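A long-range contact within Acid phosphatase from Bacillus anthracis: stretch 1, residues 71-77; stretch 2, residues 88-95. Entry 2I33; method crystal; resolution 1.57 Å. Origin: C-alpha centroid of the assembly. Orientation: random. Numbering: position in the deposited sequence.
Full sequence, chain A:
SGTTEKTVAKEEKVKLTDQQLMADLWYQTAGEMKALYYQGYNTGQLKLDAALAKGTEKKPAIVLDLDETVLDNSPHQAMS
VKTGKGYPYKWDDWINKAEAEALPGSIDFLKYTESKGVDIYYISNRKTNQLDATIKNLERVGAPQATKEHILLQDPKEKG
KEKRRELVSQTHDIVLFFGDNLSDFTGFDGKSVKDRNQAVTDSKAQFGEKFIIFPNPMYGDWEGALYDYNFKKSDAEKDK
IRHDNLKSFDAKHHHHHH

Stretch 1, residues 71-77: LDNSPHQ
Stretch 2 88-95: PYKWDDWI

Two helix starts meet here within one chain. Stretch 1 runs from an extended segment through a short turn into a helix that begins at S74. Stretch 2 is a loop that enters a helix at W91. The nearest CA atoms are H76 CA and W94 CA, 6.6 Å apart.

L71 is extended, with phi/psi -108/136 and an m,t side chain. It does not touch stretch 2.

D72 (phi/psi -93/109, chi1 t) points its CA-to-CB bond away from stretch 2. Its carboxylate serves its own stretch: S74 N donates to D72 OD1 at 2.8 Å, and S74 OG donates to D72 OD1 at 2.7 Å. The backbone atom D72 O lies at the edge of the W94 ring, 3.8 Å from W94 CZ2.

N73 sits at the N-cap position, with phi/psi -102/15, chi1 m and chi2 -72°. Its side chain makes no capping bond and instead reaches stretch 2. W94 NE1 donates to N73 OD1 at 2.8 Å, almost straight at 170°. This satisfies the indole N-H in a buried setting. N73 CG also packs 3.6 Å from W91 CH2.

S74 (chi1 p) starts the helix. P75, C-gamma exo, points toward stretch 2. P75 CG meets W94 CH2 at 3.8 Å, an apolar contact.

H76 is helical (-70/-42), held by H76 N to N73 O at 2.9 Å. With chi1 t and chi2 -88°, its ring lies among Y89, W91 and W94. H76 NE2 donates to Y89 O at 2.7 Å and 147°, with the acceptor near the ring plane. H76 NE2 is also 3.3 Å from W91 N, but the angle is too poor for a bond; W91 N instead donates to P88 O at 2.9 Å.

W91 (t, chi2 -109°) turns its edge to a face of the H76 ring. The H76 ring and W91 six-membered ring centroids are 4.9 Å apart and the planes stand at 89°, with H76 ND1 3.5 Å from W91 CE3. W94 (t, chi2 -112°) offers its face to H76 CB, 4.0 Å from the centroid of the W94 five-membered ring, a CH-pi contact.

Q77 (m,m) comes nearer at its end but makes no contact.

In stretch 2, P88 follows a cis peptide bond. Y89 is -55/123 and K90, the N-cap, is 58/21. The helix then holds W94 N to K90 O at 3.0 Å and I95 N to W91 O at 2.8 Å.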

# COMPACT_ATOMS: atom_id res chain seq x y z
N LEU A 71 -7.54 -13.01 -2.45
CA LEU A 71 -6.63 -14.16 -2.45
C LEU A 71 -5.19 -13.75 -2.66
O LEU A 71 -4.87 -12.96 -3.55
CB LEU A 71 -7.04 -15.14 -3.57
CG LEU A 71 -8.43 -15.78 -3.42
CD1 LEU A 71 -8.78 -16.63 -4.64
CD2 LEU A 71 -8.58 -16.56 -2.15
N ASP A 72 -4.33 -14.35 -1.86
CA ASP A 72 -2.91 -14.06 -1.85
C ASP A 72 -2.15 -15.02 -2.77
O ASP A 72 -2.01 -16.20 -2.47
CB ASP A 72 -2.41 -14.20 -0.43
CG ASP A 72 -0.96 -13.83 -0.27
OD1 ASP A 72 -0.25 -13.67 -1.28
OD2 ASP A 72 -0.56 -13.70 0.90
N ASN A 73 -1.66 -14.50 -3.89
CA ASN A 73 -0.89 -15.32 -4.84
C ASN A 73 0.58 -15.10 -4.74
O ASN A 73 1.36 -15.53 -5.62
CB ASN A 73 -1.35 -15.01 -6.25
CG ASN A 73 -2.78 -15.22 -6.39
OD1 ASN A 73 -3.26 -16.36 -6.41
ND2 ASN A 73 -3.51 -14.14 -6.47
N SER A 74 1.02 -14.48 -3.66
CA SER A 74 2.43 -14.20 -3.58
C SER A 74 3.31 -15.47 -3.63
O SER A 74 4.43 -15.38 -4.12
CB SER A 74 2.75 -13.29 -2.40
OG SER A 74 2.45 -13.95 -1.21
N PRO A 75 2.83 -16.66 -3.16
CA PRO A 75 3.70 -17.85 -3.34
C PRO A 75 4.08 -18.12 -4.79
O PRO A 75 5.14 -18.68 -5.07
CB PRO A 75 2.87 -19.00 -2.80
CG PRO A 75 1.95 -18.31 -1.78
CD PRO A 75 1.61 -17.02 -2.39
N HIS A 76 3.20 -17.72 -5.71
CA HIS A 76 3.56 -17.87 -7.11
C HIS A 76 4.67 -16.89 -7.52
O HIS A 76 5.61 -17.24 -8.24
CB HIS A 76 2.36 -17.71 -8.01
CG HIS A 76 2.71 -17.86 -9.44
ND1 HIS A 76 3.13 -16.80 -10.20
CD2 HIS A 76 2.80 -18.96 -10.23
CE1 HIS A 76 3.43 -17.24 -11.41
NE2 HIS A 76 3.23 -18.54 -11.45
N GLN A 77 4.57 -15.66 -7.05
CA GLN A 77 5.60 -14.67 -7.36
C GLN A 77 6.94 -15.09 -6.75
O GLN A 77 7.98 -14.94 -7.39
CB GLN A 77 5.19 -13.29 -6.86
CG GLN A 77 3.86 -12.79 -7.45
CD GLN A 77 3.89 -12.55 -8.94
OE1 GLN A 77 3.24 -13.28 -9.72
NE2 GLN A 77 4.63 -11.55 -9.36
N PRO A 88 3.57 -15.64 -16.83
CA PRO A 88 2.67 -16.63 -16.23
C PRO A 88 3.20 -18.07 -16.13
O PRO A 88 2.42 -19.02 -16.10
CB PRO A 88 1.49 -16.58 -17.20
CG PRO A 88 2.13 -16.42 -18.49
CD PRO A 88 3.37 -15.56 -18.28
N TYR A 89 4.51 -18.26 -16.06
CA TYR A 89 5.07 -19.60 -15.89
C TYR A 89 4.45 -20.25 -14.67
O TYR A 89 4.52 -19.67 -13.59
CB TYR A 89 6.55 -19.49 -15.68
CG TYR A 89 7.24 -20.81 -15.48
CD1 TYR A 89 7.30 -21.74 -16.50
CD2 TYR A 89 7.82 -21.13 -14.26
CE1 TYR A 89 7.96 -22.94 -16.35
CE2 TYR A 89 8.49 -22.35 -14.11
CZ TYR A 89 8.53 -23.24 -15.13
OH TYR A 89 9.19 -24.46 -15.01
N LYS A 90 3.84 -21.41 -14.88
CA LYS A 90 3.19 -22.20 -13.82
C LYS A 90 2.09 -21.45 -13.06
O LYS A 90 1.67 -21.83 -11.97
CB LYS A 90 4.27 -22.84 -12.91
CG LYS A 90 5.06 -23.88 -13.66
CD LYS A 90 5.99 -24.69 -12.78
CE LYS A 90 6.55 -25.86 -13.58
NZ LYS A 90 7.53 -26.74 -12.86
N TRP A 91 1.54 -20.39 -13.66
CA TRP A 91 0.43 -19.70 -13.05
C TRP A 91 -0.81 -20.60 -13.01
O TRP A 91 -1.48 -20.71 -11.98
CB TRP A 91 0.12 -18.41 -13.79
CG TRP A 91 -1.06 -17.70 -13.28
CD1 TRP A 91 -2.26 -17.58 -13.89
CD2 TRP A 91 -1.16 -16.99 -12.05
NE1 TRP A 91 -3.13 -16.85 -13.09
CE2 TRP A 91 -2.47 -16.48 -11.96
CE3 TRP A 91 -0.27 -16.76 -11.01
CZ2 TRP A 91 -2.90 -15.73 -10.85
CZ3 TRP A 91 -0.69 -16.02 -9.94
CH2 TRP A 91 -2.00 -15.51 -9.86
N ASP A 92 -1.11 -21.26 -14.11
CA ASP A 92 -2.27 -22.15 -14.13
C ASP A 92 -2.09 -23.30 -13.14
O ASP A 92 -3.08 -23.70 -12.48
CB ASP A 92 -2.51 -22.70 -15.52
CG ASP A 92 -3.06 -21.64 -16.46
OD1 ASP A 92 -3.31 -20.50 -15.97
OD2 ASP A 92 -3.23 -21.98 -17.67
N ASP A 93 -0.87 -23.81 -13.03
CA ASP A 93 -0.56 -24.85 -12.04
C ASP A 93 -0.92 -24.34 -10.63
O ASP A 93 -1.58 -25.03 -9.85
CB ASP A 93 0.92 -25.25 -12.09
CG ASP A 93 1.28 -26.12 -13.30
OD1 ASP A 93 0.40 -26.50 -14.10
OD2 ASP A 93 2.48 -26.47 -13.40
N TRP A 94 -0.48 -23.13 -10.34
CA TRP A 94 -0.79 -22.48 -9.08
C TRP A 94 -2.30 -22.33 -8.87
O TRP A 94 -2.84 -22.71 -7.81
CB TRP A 94 -0.12 -21.11 -9.06
CG TRP A 94 -0.60 -20.23 -7.97
CD1 TRP A 94 -1.33 -19.10 -8.10
CD2 TRP A 94 -0.45 -20.45 -6.56
NE1 TRP A 94 -1.62 -18.56 -6.86
CE2 TRP A 94 -1.13 -19.39 -5.90
CE3 TRP A 94 0.14 -21.43 -5.79
CZ2 TRP A 94 -1.15 -19.28 -4.50
CZ3 TRP A 94 0.09 -21.32 -4.42
CH2 TRP A 94 -0.55 -20.27 -3.79
N ILE A 95 -2.99 -21.78 -9.85
CA ILE A 95 -4.45 -21.63 -9.72
C ILE A 95 -5.13 -22.97 -9.45
O ILE A 95 -6.03 -23.06 -8.59
CB ILE A 95 -5.02 -20.99 -10.98
CG1 ILE A 95 -4.53 -19.54 -11.08
CG2 ILE A 95 -6.56 -21.09 -10.99
CD1 ILE A 95 -5.07 -18.57 -10.07